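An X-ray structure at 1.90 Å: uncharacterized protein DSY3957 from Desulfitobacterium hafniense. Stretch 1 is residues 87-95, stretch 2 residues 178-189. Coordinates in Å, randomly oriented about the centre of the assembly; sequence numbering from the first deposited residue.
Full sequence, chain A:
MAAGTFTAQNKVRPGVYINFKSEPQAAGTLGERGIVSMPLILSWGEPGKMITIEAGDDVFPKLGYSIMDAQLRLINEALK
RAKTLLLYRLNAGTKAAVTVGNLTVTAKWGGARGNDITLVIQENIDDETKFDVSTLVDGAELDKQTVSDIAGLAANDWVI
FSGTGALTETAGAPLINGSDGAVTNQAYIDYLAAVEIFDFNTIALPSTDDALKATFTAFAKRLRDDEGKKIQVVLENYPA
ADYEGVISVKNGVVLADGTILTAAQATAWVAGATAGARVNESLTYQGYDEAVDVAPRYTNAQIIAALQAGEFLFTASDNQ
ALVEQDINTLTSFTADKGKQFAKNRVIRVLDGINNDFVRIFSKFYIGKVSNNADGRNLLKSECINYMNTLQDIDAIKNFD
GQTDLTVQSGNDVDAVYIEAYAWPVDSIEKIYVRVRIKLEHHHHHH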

# COMPACT_ATOMS: atom_id res chain seq x y z
N LEU A 87 -5.83 -2.47 0.31
CA LEU A 87 -6.39 -2.61 -1.02
C LEU A 87 -7.78 -2.03 -1.16
O LEU A 87 -8.64 -2.23 -0.29
CB LEU A 87 -6.43 -4.10 -1.39
CG LEU A 87 -7.08 -4.51 -2.71
CD1 LEU A 87 -6.28 -3.96 -3.89
CD2 LEU A 87 -7.14 -6.04 -2.78
N TYR A 88 -8.02 -1.33 -2.26
CA TYR A 88 -9.31 -0.72 -2.51
C TYR A 88 -9.80 -1.12 -3.90
O TYR A 88 -9.15 -0.81 -4.89
CB TYR A 88 -9.18 0.79 -2.41
CG TYR A 88 -10.48 1.56 -2.41
CD1 TYR A 88 -11.17 1.80 -1.23
CD2 TYR A 88 -11.00 2.07 -3.60
CE1 TYR A 88 -12.35 2.54 -1.22
CE2 TYR A 88 -12.18 2.81 -3.61
CZ TYR A 88 -12.84 3.05 -2.42
OH TYR A 88 -13.99 3.80 -2.41
N ARG A 89 -10.93 -1.82 -3.97
CA ARG A 89 -11.46 -2.21 -5.27
C ARG A 89 -12.31 -1.05 -5.80
O ARG A 89 -13.33 -0.70 -5.21
CB ARG A 89 -12.31 -3.47 -5.18
CG ARG A 89 -12.79 -3.93 -6.54
CD ARG A 89 -13.84 -5.03 -6.48
NE ARG A 89 -14.27 -5.39 -7.82
CZ ARG A 89 -15.22 -6.27 -8.10
NH1 ARG A 89 -15.86 -6.90 -7.12
NH2 ARG A 89 -15.53 -6.53 -9.36
N LEU A 90 -11.89 -0.49 -6.92
CA LEU A 90 -12.54 0.67 -7.54
C LEU A 90 -13.86 0.43 -8.26
O LEU A 90 -14.62 1.37 -8.48
CB LEU A 90 -11.56 1.31 -8.53
CG LEU A 90 -10.23 1.84 -8.00
CD1 LEU A 90 -9.23 1.85 -9.13
CD2 LEU A 90 -10.40 3.23 -7.40
N ASN A 91 -14.12 -0.82 -8.63
CA ASN A 91 -15.33 -1.16 -9.38
C ASN A 91 -16.21 -2.18 -8.68
O ASN A 91 -15.72 -3.15 -8.10
CB ASN A 91 -14.93 -1.69 -10.75
CG ASN A 91 -14.09 -2.95 -10.66
OD1 ASN A 91 -13.17 -3.04 -9.84
ND2 ASN A 91 -14.39 -3.92 -11.50
N ALA A 92 -17.52 -1.95 -8.74
CA ALA A 92 -18.49 -2.86 -8.14
C ALA A 92 -18.90 -3.91 -9.17
O ALA A 92 -19.33 -5.01 -8.81
CB ALA A 92 -19.72 -2.08 -7.68
N GLY A 93 -18.76 -3.57 -10.44
CA GLY A 93 -19.11 -4.49 -11.51
C GLY A 93 -20.54 -4.99 -11.47
O GLY A 93 -21.37 -4.48 -10.71
N THR A 94 -20.84 -5.99 -12.30
CA THR A 94 -22.18 -6.57 -12.36
C THR A 94 -22.13 -8.03 -11.89
O THR A 94 -21.27 -8.80 -12.32
CB THR A 94 -22.75 -6.53 -13.79
OG1 THR A 94 -22.89 -5.17 -14.21
CG2 THR A 94 -24.11 -7.21 -13.84
N LYS A 95 -23.06 -8.39 -11.02
CA LYS A 95 -23.14 -9.74 -10.46
C LYS A 95 -23.67 -10.76 -11.46
O LYS A 95 -24.70 -10.55 -12.10
CB LYS A 95 -24.03 -9.73 -9.22
CG LYS A 95 -23.50 -8.86 -8.09
CD LYS A 95 -24.43 -8.86 -6.89
CE LYS A 95 -23.85 -8.04 -5.75
NZ LYS A 95 -24.72 -8.06 -4.55
N GLY A 178 -22.07 -11.68 -15.68
CA GLY A 178 -21.15 -11.01 -14.77
C GLY A 178 -20.12 -10.21 -15.56
O GLY A 178 -19.79 -10.58 -16.68
N SER A 179 -19.63 -9.13 -14.97
CA SER A 179 -18.62 -8.29 -15.62
C SER A 179 -18.04 -7.26 -14.66
O SER A 179 -18.64 -6.93 -13.64
CB SER A 179 -19.22 -7.57 -16.83
OG SER A 179 -20.27 -6.71 -16.45
N ASP A 180 -16.85 -6.77 -15.00
CA ASP A 180 -16.17 -5.78 -14.17
C ASP A 180 -16.63 -4.37 -14.51
O ASP A 180 -16.57 -3.47 -13.67
CB ASP A 180 -14.66 -5.91 -14.35
CG ASP A 180 -14.15 -7.31 -14.06
OD1 ASP A 180 -14.80 -8.01 -13.25
OD2 ASP A 180 -13.10 -7.71 -14.61
N GLY A 181 -17.09 -4.19 -15.74
CA GLY A 181 -17.57 -2.88 -16.16
C GLY A 181 -16.45 -1.88 -16.36
O GLY A 181 -15.28 -2.25 -16.45
N ALA A 182 -16.82 -0.60 -16.41
CA ALA A 182 -15.86 0.47 -16.60
C ALA A 182 -15.79 1.34 -15.35
O ALA A 182 -16.82 1.70 -14.78
CB ALA A 182 -16.25 1.32 -17.80
N VAL A 183 -14.58 1.67 -14.93
CA VAL A 183 -14.41 2.49 -13.75
C VAL A 183 -14.37 3.97 -14.10
O VAL A 183 -13.87 4.36 -15.16
CB VAL A 183 -13.10 2.12 -13.02
CG1 VAL A 183 -11.91 2.48 -13.88
CG2 VAL A 183 -13.04 2.84 -11.68
N THR A 184 -14.90 4.80 -13.21
CA THR A 184 -14.92 6.24 -13.40
C THR A 184 -13.77 6.85 -12.62
O THR A 184 -13.42 6.36 -11.55
CB THR A 184 -16.24 6.86 -12.89
OG1 THR A 184 -16.16 8.29 -12.94
CG2 THR A 184 -16.52 6.42 -11.46
N ASN A 185 -13.17 7.91 -13.15
CA ASN A 185 -12.05 8.55 -12.45
C ASN A 185 -12.48 9.04 -11.07
O ASN A 185 -11.64 9.25 -10.19
CB ASN A 185 -11.48 9.70 -13.29
CG ASN A 185 -10.44 9.22 -14.30
OD1 ASN A 185 -9.92 10.01 -15.10
ND2 ASN A 185 -10.13 7.93 -14.26
N GLN A 186 -13.78 9.19 -10.88
CA GLN A 186 -14.33 9.64 -9.60
C GLN A 186 -14.11 8.55 -8.55
O GLN A 186 -14.05 8.83 -7.35
CB GLN A 186 -15.82 9.95 -9.76
CG GLN A 186 -16.55 10.38 -8.49
CD GLN A 186 -15.96 11.61 -7.83
OE1 GLN A 186 -15.29 12.42 -8.48
NE2 GLN A 186 -16.21 11.77 -6.54
N ALA A 187 -14.01 7.30 -9.00
CA ALA A 187 -13.79 6.18 -8.09
C ALA A 187 -12.45 6.38 -7.38
O ALA A 187 -12.28 5.95 -6.23
CB ALA A 187 -13.79 4.87 -8.86
N TYR A 188 -11.50 7.01 -8.06
CA TYR A 188 -10.18 7.26 -7.48
C TYR A 188 -10.26 8.36 -6.43
O TYR A 188 -9.41 8.44 -5.54
CB TYR A 188 -9.18 7.64 -8.56
CG TYR A 188 -8.71 6.46 -9.38
CD1 TYR A 188 -9.43 6.04 -10.50
CD2 TYR A 188 -7.56 5.76 -9.04
CE1 TYR A 188 -9.01 4.95 -11.26
CE2 TYR A 188 -7.13 4.67 -9.79
CZ TYR A 188 -7.86 4.27 -10.90
OH TYR A 188 -7.43 3.20 -11.64
N ILE A 189 -11.27 9.20 -6.53
CA ILE A 189 -11.45 10.27 -5.56
C ILE A 189 -11.98 9.63 -4.28
O ILE A 189 -11.58 10.01 -3.19
CB ILE A 189 -12.46 11.33 -6.07
CG1 ILE A 189 -11.89 12.04 -7.30
CG2 ILE A 189 -12.76 12.33 -4.97
CD1 ILE A 189 -10.54 12.73 -7.05
O HOH W 1 -18.06 -1.45 -12.46
O HOH W 2 -20.51 -4.18 -14.78

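What does Leu90 do just past the end of its strand? It has the largest covered area in the contact, its CA-to-CB bond pointing toward the other stretch and its side chain (chi1 m, chi2 t) spreading among three apolar partners. Leu90 CB lies 3.8 Å from Val183 CG2, Leu90 CD2 lies 4.0 Å from Ala187 CB, and Leu90 CD1 comes within 3.3 Å of Tyr188 CZ. Both methyls sit over one face of the Tyr188 ring, CD2 almost on the ring normal, a CH-pi contact. Tyr188 starts away from stretch 1, but its ring comes back to meet the leucine. Ala187, with just a methyl group, lets the helix backbone come close: Leu90 CD2 is 3.5 Å from Ala187 O.

How is Asp180 held, if not by its charge? Its backbone does the bonding. Asn91, in the p rotamer, sends ND2 to Asp180 O, a nearly straight hydrogen bond of 3.1 Å. The same Asp180 O accepts from water 1 at 2.8 Å, and that water accepts from Gly93 N at 3.0 Å, so one carbonyl holds Asn91 directly and Gly93 through a water. Asp180 OD1 stays 4.2 Å from Arg89 NH2, beyond a salt bridge.

What joins the outer ends? Thr94 and Ser179 form a single antiparallel bridge: Thr94 N donates to Ser179 O at 2.7 Å, and Ser179 N to Thr94 O at 3.1 Å. Their hydroxyls share water 2, which lies 2.6 Å from Thr94 OG1 and 3.0 Å from Ser179 OG.

Why does glycine suit position 93? Gly93 has a positive phi, and its CA lies 3.3 Å from Ser179 O; a CB there would fall 2.5 Å from that same Ser179 O, a clash. At Gly178, CA approaches Thr94 O at 3.3 Å in a CA-H...O contact beside the bridge.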